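Local coordinates for protein UDP-N-acetylglucosamine 4,6-dehydratase (Vibrio fischeri, PDB 3PVZ) that binds NAD and probably acts as a lyase that removes water from UDP-N-acetylglucosamine, at residues Pro60-Val65 and Lys108-Tyr113; Ile101-Phe106 and Asp146-Gln151; Asp114-Leu119 and Ala155-Tyr160. One frame throughout, in Å; residues are numbered along the deposited sequence. Where two conformers were deposited one is given.

Contact 1: Pro60-Val65 and Lys108-Tyr113; sequences PQKLHV and KADGQY. With NA (sodium ion), chain H; NA (sodium ion), chain J.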
loop_
_atom_site.group_PDB
_atom_site.type_symbol
_atom_site.label_atom_id
_atom_site.label_comp_id
_atom_site.label_asym_id
_atom_site.label_seq_id
_atom_site.Cartn_x
_atom_site.Cartn_y
_atom_site.Cartn_z
ATOM N N PRO A 60 -12.987 -22.731 -4.483
ATOM C CA PRO A 60 -11.671 -23.324 -4.606
ATOM C C PRO A 60 -11.279 -24.209 -3.404
ATOM O O PRO A 60 -11.721 -23.944 -2.273
ATOM C CB PRO A 60 -10.756 -22.134 -4.572
ATOM C CG PRO A 60 -11.453 -21.141 -3.700
ATOM C CD PRO A 60 -12.918 -21.320 -4.040
ATOM N N GLN A 61 -10.361 -25.162 -3.628
ATOM C CA GLN A 61 -9.966 -26.090 -2.565
ATOM C C GLN A 61 -9.171 -25.311 -1.538
ATOM O O GLN A 61 -9.286 -25.496 -0.326
ATOM C CB GLN A 61 -9.136 -27.210 -3.150
ATOM C CG GLN A 61 -9.505 -28.639 -2.946
ATOM C CD GLN A 61 -8.434 -29.512 -3.650
ATOM O OE1 GLN A 61 -7.334 -29.147 -3.594
ATOM N NE2 GLN A 61 -8.782 -30.585 -4.326
ATOM N N LYS A 62 -8.367 -24.394 -2.040
ATOM C CA LYS A 62 -7.379 -23.647 -1.264
ATOM C C LYS A 62 -7.175 -22.310 -1.979
ATOM O O LYS A 62 -6.973 -22.283 -3.197
ATOM C CB LYS A 62 -6.056 -24.415 -1.150
ATOM C CG LYS A 62 -5.071 -23.755 -0.192
ATOM C CD LYS A 62 -3.803 -24.523 -0.059
ATOM C CE LYS A 62 -2.839 -23.890 0.970
ATOM N NZ LYS A 62 -1.523 -24.607 0.867
ATOM N N LEU A 63 -7.295 -21.221 -1.199
ATOM C CA LEU A 63 -7.044 -19.893 -1.642
ATOM C C LEU A 63 -6.411 -19.029 -0.566
ATOM O O LEU A 63 -7.032 -18.664 0.439
ATOM C CB LEU A 63 -8.324 -19.296 -2.218
ATOM C CG LEU A 63 -8.338 -17.782 -2.506
ATOM C CD1 LEU A 63 -7.274 -17.532 -3.550
ATOM C CD2 LEU A 63 -9.711 -17.212 -2.934
ATOM N N HIS A 64 -5.148 -18.707 -0.785
ATOM C CA HIS A 64 -4.366 -17.906 0.134
ATOM C C HIS A 64 -4.031 -16.590 -0.522
ATOM O O HIS A 64 -3.566 -16.572 -1.650
ATOM C CB HIS A 64 -3.090 -18.602 0.541
ATOM C CG HIS A 64 -3.282 -19.707 1.523
ATOM N ND1 HIS A 64 -2.219 -20.340 2.137
ATOM C CD2 HIS A 64 -4.404 -20.292 2.006
ATOM C CE1 HIS A 64 -2.680 -21.269 2.970
ATOM N NE2 HIS A 64 -4.011 -21.268 2.889
ATOM N N VAL A 65 -4.364 -15.482 0.180
ATOM C CA VAL A 65 -4.140 -14.132 -0.317
ATOM C C VAL A 65 -3.024 -13.454 0.487
ATOM O O VAL A 65 -3.036 -13.480 1.702
ATOM C CB VAL A 65 -5.443 -13.290 -0.199
ATOM C CG1 VAL A 65 -5.320 -12.011 -0.978
ATOM C CG2 VAL A 65 -6.666 -14.132 -0.682
ATOM N N LYS A 108 8.241 -21.706 3.320
ATOM C CA LYS A 108 8.936 -22.911 3.822
ATOM C C LYS A 108 7.978 -23.843 4.620
ATOM O O LYS A 108 8.039 -25.068 4.520
ATOM C CB LYS A 108 10.089 -22.468 4.706
ATOM C CG LYS A 108 11.007 -23.560 5.115
ATOM C CD LYS A 108 12.095 -23.081 6.057
ATOM C CE LYS A 108 12.877 -24.302 6.563
ATOM N NZ LYS A 108 12.359 -24.820 7.809
ATOM N N ALA A 109 7.074 -23.243 5.408
ATOM C CA ALA A 109 6.155 -24.035 6.180
ATOM C C ALA A 109 5.110 -24.691 5.269
ATOM O O ALA A 109 4.614 -25.772 5.559
ATOM C CB ALA A 109 5.478 -23.166 7.308
ATOM N N ASP A 110 4.751 -24.046 4.176
ATOM C CA ASP A 110 3.664 -24.520 3.327
ATOM C C ASP A 110 4.066 -24.491 1.916
ATOM O O ASP A 110 4.775 -25.468 1.461
ATOM C CB ASP A 110 2.385 -23.671 3.571
ATOM C CG ASP A 110 1.213 -24.154 2.753
ATOM O OD1 ASP A 110 1.455 -25.148 2.001
ATOM O OD2 ASP A 110 0.095 -23.503 2.820
ATOM N N GLY A 111 3.726 -23.412 1.194
ATOM C CA GLY A 111 4.072 -23.282 -0.233
ATOM C C GLY A 111 3.435 -24.230 -1.251
ATOM O O GLY A 111 3.743 -24.220 -2.407
ATOM N N GLN A 112 2.514 -25.044 -0.818
ATOM C CA GLN A 112 1.893 -26.064 -1.655
ATOM C C GLN A 112 0.687 -25.495 -2.364
ATOM O O GLN A 112 -0.398 -25.384 -1.731
ATOM C CB GLN A 112 1.446 -27.188 -0.704
ATOM C CG GLN A 112 2.588 -28.024 -0.209
ATOM C CD GLN A 112 3.115 -28.919 -1.306
ATOM O OE1 GLN A 112 2.407 -29.802 -1.819
ATOM N NE2 GLN A 112 4.314 -28.686 -1.692
ATOM N N TYR A 113 0.885 -25.107 -3.632
ATOM C CA TYR A 113 -0.143 -24.460 -4.463
ATOM C C TYR A 113 -0.077 -25.043 -5.862
ATOM O O TYR A 113 0.946 -25.530 -6.259
ATOM C CB TYR A 113 0.028 -22.954 -4.552
ATOM C CG TYR A 113 0.003 -22.306 -3.208
ATOM C CD1 TYR A 113 -1.184 -22.021 -2.568
ATOM C CD2 TYR A 113 1.160 -21.929 -2.584
ATOM C CE1 TYR A 113 -1.188 -21.437 -1.316
ATOM C CE2 TYR A 113 1.150 -21.329 -1.332
ATOM C CZ TYR A 113 -0.018 -21.081 -0.709
ATOM O OH TYR A 113 0.011 -20.481 0.558
HETATM NA NA NA H . 2.623 -31.513 -3.268
HETATM NA NA NA J . 5.162 -28.187 5.333
HETATM O O HOH W 1 6.035 -26.971 3.459
HETATM O O HOH W 2 4.653 -30.661 -3.714
HETATM O O HOH W 3 2.128 -30.120 -5.111
#
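K62 reaches from strand 62-65 to the turn that follows helix 101-109, where its ammonium group meets D110, Q112 and Y113 together. CG lies anti to the backbone N (chi1 -172°) and the chain runs extended beyond it; K62 and D110 reach toward each other, tip to tip. K62 NZ forms a salt bridge with D110 OD2 at 2.8 Å, on the syn lone pair of that oxygen, and donates a second hydrogen bond to the backbone oxygen Q112 O at 2.9 Å. K62 NZ also lies 4.3 Å from the centroid of the Y113 ring, 29° off the ring normal, an off-centre cation-pi interaction. The carboxylate is steadied in turn: D110 OD1 accepts a hydrogen bond from Q112 N, 3.0 Å away and above the carboxylate plane, which closes an Asx turn.

Y113 crosses H64 at about a right angle and brings its hydroxyl to the edge of the imidazole. H64 ND1 and Y113 OH share a hydrogen bond of 2.7 Å, while K62 CE sits over one face of the H64 ring, offset toward the rim. Q112 OE1 binds a sodium ion.

Strand 62-66 runs between strands 37-41 and 90-94. K62 and H64 point toward segment 108-113, in the turn after helix 101-109, whereas L63 points away and packs on helix 46-56.

Contact 2: Ile101-Phe106 and Asp146-Gln151; sequences IEYDAF and DKTIQQ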
loop_
_atom_site.group_PDB
_atom_site.type_symbol
_atom_site.label_atom_id
_atom_site.label_comp_id
_atom_site.label_asym_id
_atom_site.label_seq_id
_atom_site.Cartn_x
_atom_site.Cartn_y
_atom_site.Cartn_z
ATOM N N ILE A 101 11.601 -12.136 5.333
ATOM C CA ILE A 101 11.869 -13.396 6.073
ATOM C C ILE A 101 10.534 -14.052 6.449
ATOM O O ILE A 101 10.387 -15.258 6.422
ATOM C CB ILE A 101 12.606 -13.116 7.404
ATOM C CG1 ILE A 101 13.927 -12.349 7.203
ATOM C CG2 ILE A 101 12.823 -14.407 8.227
ATOM C CD1 ILE A 101 14.783 -12.816 6.056
ATOM N N GLU A 102 9.560 -13.206 6.853
ATOM C CA GLU A 102 8.273 -13.703 7.234
ATOM C C GLU A 102 7.615 -14.461 6.082
ATOM O O GLU A 102 7.084 -15.545 6.273
ATOM C CB GLU A 102 7.378 -12.548 7.654
ATOM C CG GLU A 102 7.767 -11.944 8.959
ATOM C CD GLU A 102 8.748 -10.798 8.903
ATOM O OE1 GLU A 102 9.391 -10.538 7.911
ATOM O OE2 GLU A 102 8.878 -10.110 9.915
ATOM N N TYR A 103 7.614 -13.866 4.898
ATOM C CA TYR A 103 7.043 -14.469 3.718
ATOM C C TYR A 103 7.826 -15.758 3.362
ATOM O O TYR A 103 7.278 -16.761 2.942
ATOM C CB TYR A 103 7.032 -13.433 2.536
ATOM C CG TYR A 103 6.516 -14.058 1.298
ATOM C CD1 TYR A 103 5.154 -14.120 1.076
ATOM C CD2 TYR A 103 7.338 -14.712 0.407
ATOM C CE1 TYR A 103 4.651 -14.747 -0.004
ATOM C CE2 TYR A 103 6.809 -15.361 -0.698
ATOM C CZ TYR A 103 5.471 -15.357 -0.898
ATOM O OH TYR A 103 4.819 -15.996 -1.943
ATOM N N ASP A 104 9.127 -15.749 3.537
ATOM C CA ASP A 104 9.939 -16.930 3.160
ATOM C C ASP A 104 9.681 -18.093 4.137
ATOM O O ASP A 104 9.710 -19.276 3.743
ATOM C CB ASP A 104 11.396 -16.558 3.152
ATOM C CG ASP A 104 11.789 -15.739 1.897
ATOM O OD1 ASP A 104 10.970 -15.597 0.955
ATOM O OD2 ASP A 104 12.940 -15.291 1.850
ATOM N N ALA A 105 9.401 -17.742 5.380
ATOM C CA ALA A 105 9.080 -18.728 6.402
ATOM C C ALA A 105 7.649 -19.260 6.159
ATOM O O ALA A 105 7.410 -20.428 6.377
ATOM C CB ALA A 105 9.222 -18.132 7.840
ATOM N N PHE A 106 6.758 -18.416 5.637
ATOM C CA PHE A 106 5.401 -18.837 5.225
ATOM C C PHE A 106 5.493 -19.844 4.090
ATOM O O PHE A 106 4.822 -20.841 4.119
ATOM C CB PHE A 106 4.587 -17.582 4.878
ATOM C CG PHE A 106 3.389 -17.789 4.005
ATOM C CD1 PHE A 106 2.187 -18.126 4.540
ATOM C CD2 PHE A 106 3.414 -17.463 2.670
ATOM C CE1 PHE A 106 1.040 -18.226 3.738
ATOM C CE2 PHE A 106 2.243 -17.566 1.870
ATOM C CZ PHE A 106 1.099 -17.974 2.408
ATOM N N ASP A 146 10.967 -13.052 -9.557
ATOM C CA ASP A 146 11.892 -14.156 -9.842
ATOM C C ASP A 146 11.934 -15.134 -8.653
ATOM O O ASP A 146 11.781 -16.328 -8.860
ATOM C CB ASP A 146 13.307 -13.619 -10.152
ATOM C CG ASP A 146 14.209 -14.652 -10.730
ATOM O OD1 ASP A 146 13.879 -15.231 -11.790
ATOM O OD2 ASP A 146 15.246 -14.915 -10.130
ATOM N N LYS A 147 12.074 -14.632 -7.417
ATOM C CA LYS A 147 12.088 -15.497 -6.237
ATOM C C LYS A 147 10.795 -16.311 -6.055
ATOM O O LYS A 147 10.850 -17.490 -5.764
ATOM C CB LYS A 147 12.384 -14.690 -4.951
ATOM C CG LYS A 147 12.390 -15.579 -3.660
ATOM C CD LYS A 147 12.472 -14.760 -2.404
ATOM C CE LYS A 147 11.130 -14.075 -2.076
ATOM N NZ LYS A 147 11.313 -13.338 -0.745
ATOM N N THR A 148 9.633 -15.688 -6.173
ATOM C CA THR A 148 8.360 -16.395 -5.933
ATOM C C THR A 148 8.132 -17.424 -7.078
ATOM O O THR A 148 7.540 -18.461 -6.898
ATOM C CB THR A 148 7.202 -15.441 -5.860
ATOM O OG1 THR A 148 7.202 -14.612 -7.031
ATOM C CG2 THR A 148 7.224 -14.514 -4.527
ATOM N N ILE A 149 8.596 -17.132 -8.267
ATOM C CA ILE A 149 8.608 -18.178 -9.305
ATOM C C ILE A 149 9.494 -19.388 -8.889
ATOM O O ILE A 149 9.061 -20.553 -8.997
ATOM C CB ILE A 149 9.057 -17.665 -10.694
ATOM C CG1 ILE A 149 8.102 -16.564 -11.183
ATOM C CG2 ILE A 149 9.009 -18.817 -11.726
ATOM C CD1 ILE A 149 8.632 -15.795 -12.371
ATOM N N GLN A 150 10.697 -19.123 -8.393
ATOM C CA GLN A 150 11.601 -20.207 -7.956
ATOM C C GLN A 150 10.974 -21.014 -6.817
ATOM O O GLN A 150 10.998 -22.248 -6.824
ATOM C CB GLN A 150 13.000 -19.665 -7.559
ATOM C CG GLN A 150 13.969 -20.778 -7.178
ATOM C CD GLN A 150 14.377 -21.606 -8.411
ATOM O OE1 GLN A 150 14.754 -21.040 -9.392
ATOM N NE2 GLN A 150 14.246 -22.925 -8.358
ATOM N N GLN A 151 10.286 -20.319 -5.880
ATOM C CA GLN A 151 9.636 -20.994 -4.798
ATOM C C GLN A 151 8.461 -21.827 -5.328
ATOM O O GLN A 151 8.110 -22.863 -4.762
ATOM C CB GLN A 151 9.163 -19.978 -3.764
ATOM C CG GLN A 151 10.276 -19.220 -3.133
ATOM C CD GLN A 151 9.767 -18.130 -2.241
ATOM O OE1 GLN A 151 8.735 -17.515 -2.513
ATOM N NE2 GLN A 151 10.490 -17.866 -1.189
HETATM O O HOH W 4 6.088 -17.593 -3.490
#
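D104 OD1 is gripped by two side chains of helix 131-154, which approach from opposite faces of the carboxylate plane. K147 NZ makes a salt bridge of 2.8 Å to D104 OD1, arriving on the syn side but somewhat out of plane. Q151 NE2 donates to D104 OD1 at 3.2 Å, from well above the carboxylate, and the bond is bent (N-H...O angle 144°). The carboxylate and amide planes are close to perpendicular. K147 is bent near its tip, at chi3 (75°), and NZ has a further acceptor in the backbone oxygen of I98.

The Q151 amide also borders Y103. Q151 OE1 lies at the edge of the tyrosine ring, 3.4 Å from Y103 CE2, and a water bridges the polar groups, 2.6 Å from Y103 OH and donating to Q151 OE1 at 2.8 Å. T148 brings its methyl CG2 to the phenol end, 3.8 Å from Y103 OH, the two side chains crossing at about a right angle.

The two helical segments run nearly parallel, their axes 17° apart and 12.1 Å from each other at closest approach, so it is side chains rather than backbones that span the gap. The bonds that join them are polar, a charged pair, an amide and a bridging water, with the Y103 ring packed beside them. The two donors on D104 OD1, one of them cationic, would be expected to favour the ionised carboxylate.

Contact 3: Asp114-Leu119 and Ala155-Tyr160; sequences DYVLNL and AGAKKY. With NAD (nicotinamide-adenine-dinucleotide), chain E.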
loop_
_atom_site.group_PDB
_atom_site.type_symbol
_atom_site.label_atom_id
_atom_site.label_comp_id
_atom_site.label_asym_id
_atom_site.label_seq_id
_atom_site.Cartn_x
_atom_site.Cartn_y
_atom_site.Cartn_z
ATOM N N ASP A 114 -1.190 -25.027 -6.590
ATOM C CA ASP A 114 -1.187 -25.474 -7.983
ATOM C C ASP A 114 -0.963 -24.258 -8.883
ATOM O O ASP A 114 -0.185 -24.334 -9.856
ATOM C CB ASP A 114 -2.480 -26.184 -8.316
ATOM C CG ASP A 114 -2.694 -27.405 -7.458
ATOM O OD1 ASP A 114 -1.848 -28.322 -7.596
ATOM O OD2 ASP A 114 -3.686 -27.443 -6.643
ATOM N N TYR A 115 -1.559 -23.127 -8.485
ATOM C CA TYR A 115 -1.545 -21.931 -9.283
ATOM C C TYR A 115 -1.137 -20.767 -8.395
ATOM O O TYR A 115 -1.715 -20.539 -7.313
ATOM C CB TYR A 115 -2.914 -21.640 -9.880
ATOM C CG TYR A 115 -3.479 -22.662 -10.874
ATOM C CD1 TYR A 115 -3.132 -22.610 -12.200
ATOM C CD2 TYR A 115 -4.436 -23.612 -10.473
ATOM C CE1 TYR A 115 -3.637 -23.525 -13.115
ATOM C CE2 TYR A 115 -4.936 -24.494 -11.339
ATOM C CZ TYR A 115 -4.535 -24.461 -12.675
ATOM O OH TYR A 115 -5.010 -25.365 -13.573
ATOM N N VAL A 116 -0.116 -20.045 -8.845
ATOM C CA VAL A 116 0.399 -18.891 -8.115
ATOM C C VAL A 116 0.210 -17.664 -9.015
ATOM O O VAL A 116 0.648 -17.680 -10.138
ATOM C CB VAL A 116 1.866 -19.091 -7.710
ATOM C CG1 VAL A 116 2.382 -17.825 -6.983
ATOM C CG2 VAL A 116 1.993 -20.373 -6.824
ATOM N N LEU A 117 -0.515 -16.651 -8.521
ATOM C CA LEU A 117 -0.842 -15.452 -9.285
ATOM C C LEU A 117 -0.185 -14.248 -8.598
ATOM O O LEU A 117 -0.329 -14.064 -7.395
ATOM C CB LEU A 117 -2.366 -15.247 -9.350
ATOM C CG LEU A 117 -3.197 -16.281 -10.117
ATOM C CD1 LEU A 117 -3.479 -17.512 -9.227
ATOM C CD2 LEU A 117 -4.524 -15.703 -10.624
ATOM N N ASN A 118 0.602 -13.481 -9.338
ATOM C CA ASN A 118 1.294 -12.324 -8.785
ATOM C C ASN A 118 0.764 -11.051 -9.400
ATOM O O ASN A 118 1.085 -10.726 -10.536
ATOM C CB ASN A 118 2.792 -12.454 -9.028
ATOM C CG ASN A 118 3.636 -11.359 -8.330
ATOM O OD1 ASN A 118 3.128 -10.476 -7.677
ATOM N ND2 ASN A 118 4.940 -11.496 -8.422
ATOM N N LEU A 119 -0.060 -10.338 -8.632
ATOM C CA LEU A 119 -0.593 -9.067 -9.038
ATOM C C LEU A 119 0.015 -8.007 -8.132
ATOM O O LEU A 119 -0.553 -6.948 -7.969
ATOM C CB LEU A 119 -2.141 -9.026 -8.890
ATOM C CG LEU A 119 -2.944 -9.804 -9.944
ATOM C CD1 LEU A 119 -2.523 -9.404 -11.371
ATOM C CD2 LEU A 119 -2.846 -11.316 -9.705
ATOM N N ALA A 155 8.124 -26.079 -5.132
ATOM C CA ALA A 155 6.994 -26.757 -4.516
ATOM C C ALA A 155 6.202 -27.563 -5.535
ATOM O O ALA A 155 5.177 -28.126 -5.198
ATOM C CB ALA A 155 6.071 -25.719 -3.810
ATOM N N GLY A 156 6.653 -27.606 -6.792
ATOM C CA GLY A 156 5.882 -28.314 -7.828
ATOM C C GLY A 156 4.566 -27.668 -8.299
ATOM O O GLY A 156 3.718 -28.374 -8.814
ATOM N N ALA A 157 4.358 -26.351 -8.102
ATOM C CA ALA A 157 3.234 -25.624 -8.754
ATOM C C ALA A 157 3.188 -25.913 -10.235
ATOM O O ALA A 157 4.220 -26.156 -10.844
ATOM C CB ALA A 157 3.368 -24.102 -8.575
ATOM N N LYS A 158 2.009 -25.866 -10.832
ATOM C CA LYS A 158 1.931 -26.166 -12.230
ATOM C C LYS A 158 1.936 -24.934 -13.114
ATOM O O LYS A 158 2.254 -25.058 -14.303
ATOM C CB LYS A 158 0.769 -27.071 -12.563
ATOM C CG LYS A 158 -0.557 -26.527 -12.317
ATOM C CD LYS A 158 -1.627 -27.475 -13.032
ATOM C CE LYS A 158 -2.797 -27.784 -12.122
ATOM N NZ LYS A 158 -4.170 -28.054 -12.781
ATOM N N LYS A 159 1.662 -23.767 -12.510
ATOM C CA LYS A 159 1.445 -22.550 -13.271
ATOM C C LYS A 159 1.668 -21.308 -12.434
ATOM O O LYS A 159 1.197 -21.186 -11.304
ATOM C CB LYS A 159 0.031 -22.548 -13.886
ATOM C CG LYS A 159 -0.316 -21.328 -14.722
ATOM C CD LYS A 159 0.296 -21.538 -16.137
ATOM C CE LYS A 159 -0.088 -20.464 -17.085
ATOM N NZ LYS A 159 -1.545 -20.542 -17.427
ATOM N N TYR A 160 2.423 -20.388 -13.016
ATOM C CA TYR A 160 2.622 -19.083 -12.433
ATOM C C TYR A 160 2.043 -18.057 -13.413
ATOM O O TYR A 160 2.171 -18.193 -14.595
ATOM C CB TYR A 160 4.136 -18.845 -12.215
ATOM C CG TYR A 160 4.493 -17.594 -11.443
ATOM C CD1 TYR A 160 4.576 -16.366 -12.071
ATOM C CD2 TYR A 160 4.768 -17.636 -10.076
ATOM C CE1 TYR A 160 4.921 -15.218 -11.362
ATOM C CE2 TYR A 160 5.099 -16.503 -9.373
ATOM C CZ TYR A 160 5.195 -15.288 -10.024
ATOM O OH TYR A 160 5.533 -14.139 -9.320
HETATM P PA NAD E . -2.385 -1.960 -7.155
HETATM O O1A NAD E . -1.544 -0.833 -6.648
HETATM O O2A NAD E . -3.825 -1.724 -6.814
HETATM O O5B NAD E . -2.142 -3.290 -6.318
HETATM C C5B NAD E . -0.770 -3.731 -6.219
HETATM C C4B NAD E . -0.779 -4.579 -4.943
HETATM O O4B NAD E . 0.485 -5.148 -4.666
HETATM C C3B NAD E . -1.172 -3.696 -3.715
HETATM O O3B NAD E . -2.249 -4.263 -2.999
HETATM C C2B NAD E . 0.136 -3.667 -2.891
HETATM O O2B NAD E . -0.049 -3.438 -1.499
HETATM C C1B NAD E . 0.673 -5.064 -3.278
HETATM N N9A NAD E . 2.101 -5.162 -3.018
HETATM C C8A NAD E . 3.066 -4.349 -3.470
HETATM N N7A NAD E . 4.222 -4.689 -3.001
HETATM C C5A NAD E . 4.033 -5.833 -2.275
HETATM C C6A NAD E . 4.865 -6.663 -1.530
HETATM N N6A NAD E . 6.210 -6.384 -1.544
HETATM N N1A NAD E . 4.360 -7.708 -0.880
HETATM C C2A NAD E . 3.055 -7.956 -0.902
HETATM N N3A NAD E . 2.236 -7.182 -1.570
HETATM C C4A NAD E . 2.680 -6.138 -2.256
HETATM O O3 NAD E . -2.095 -2.162 -8.725
HETATM P PN NAD E . -3.238 -2.848 -9.661
HETATM O O1N NAD E . -4.063 -1.769 -10.343
HETATM O O2N NAD E . -4.086 -3.915 -9.102
HETATM O O5D NAD E . -2.270 -3.355 -10.900
HETATM C C5D NAD E . -1.609 -4.570 -10.579
HETATM C C4D NAD E . -0.692 -4.962 -11.743
HETATM O O4D NAD E . -1.382 -4.762 -13.017
HETATM C C3D NAD E . 0.537 -4.027 -11.784
HETATM O O3D NAD E . 1.703 -4.654 -12.364
HETATM C C2D NAD E . 0.101 -2.936 -12.788
HETATM O O2D NAD E . 1.217 -2.278 -13.406
HETATM C C1D NAD E . -0.673 -3.768 -13.809
HETATM N N1N NAD E . -1.587 -2.952 -14.623
HETATM C C2N NAD E . -2.566 -2.282 -14.003
HETATM C C3N NAD E . -3.462 -1.514 -14.718
HETATM C C7N NAD E . -4.528 -0.747 -14.051
HETATM O O7N NAD E . -5.220 -0.032 -14.773
HETATM N N7N NAD E . -4.732 -0.779 -12.726
HETATM C C4N NAD E . -3.338 -1.439 -16.128
HETATM C C5N NAD E . -2.322 -2.159 -16.732
HETATM C C6N NAD E . -1.442 -2.909 -15.950
HETATM O O HOH W 5 0.433 -28.428 -8.886
#
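Two neighbouring parallel strands of the central sheet, 115-118 and 159-163, begin side by side here, with Y115 paired to K159 and V116 to Y160. V116 N donates to K159 O at 3.0 Å, nearly straight. Just before the strands, D114 O takes K158 N at 2.8 Å on a lone pair, plus a weak bond from K159 N. V116 O lies over the face of the Y160 ring and meets Y160 CA at 3.3 Å in a CA-H...O contact.

Y115 and K159 share one face of the sheet, where K159 CB meets Y115 CD1; K158, from the loop before the strand, sets CG over one face of the Y115 ring, and K158 NZ donates to Y115 OH at 2.9 Å. On the other face V116 CG1 packs against Y160 CE2 at 3.9 Å. Farther along, N118 (CG anti to the backbone N, chi1 -173°) lies beside Y160, pointing the same way; N118 ND2 donates to Y160 OH at 2.9 Å while N118 OD1 is hydrogen-bonded to S120.

Past the strand, L119 O comes within 3.7 Å of NAD C5B. Helix 131-154 links the two strands, a beta-alpha-beta unit of the Rossmann fold with the dinucleotide at the C-terminal end of strand 115-118.

Overall arrangement
All three contacts lie in the NAD-binding Rossmann part of the chain. Contact 3 is sheet itself, a buried pairing held by backbone bonds and by side chains on both faces, whereas contact 1 ties a strand to the turn after a helix and contact 2 joins two helices, both through charged and polar side chains. Contacts 1 and 2 share helix 101-109, and F106 CZ packs against Y113 OH at 3.3 Å; both also touch the second subunit, which contact 3 does not. Helix 131-154 of contact 2 meets contact 3 through a probable hydrogen bond between T148 OG1 and Y160 OH. Contact 2 is only partly buried; contact 1 is more so, K62 especially, though D110 remains partly exposed.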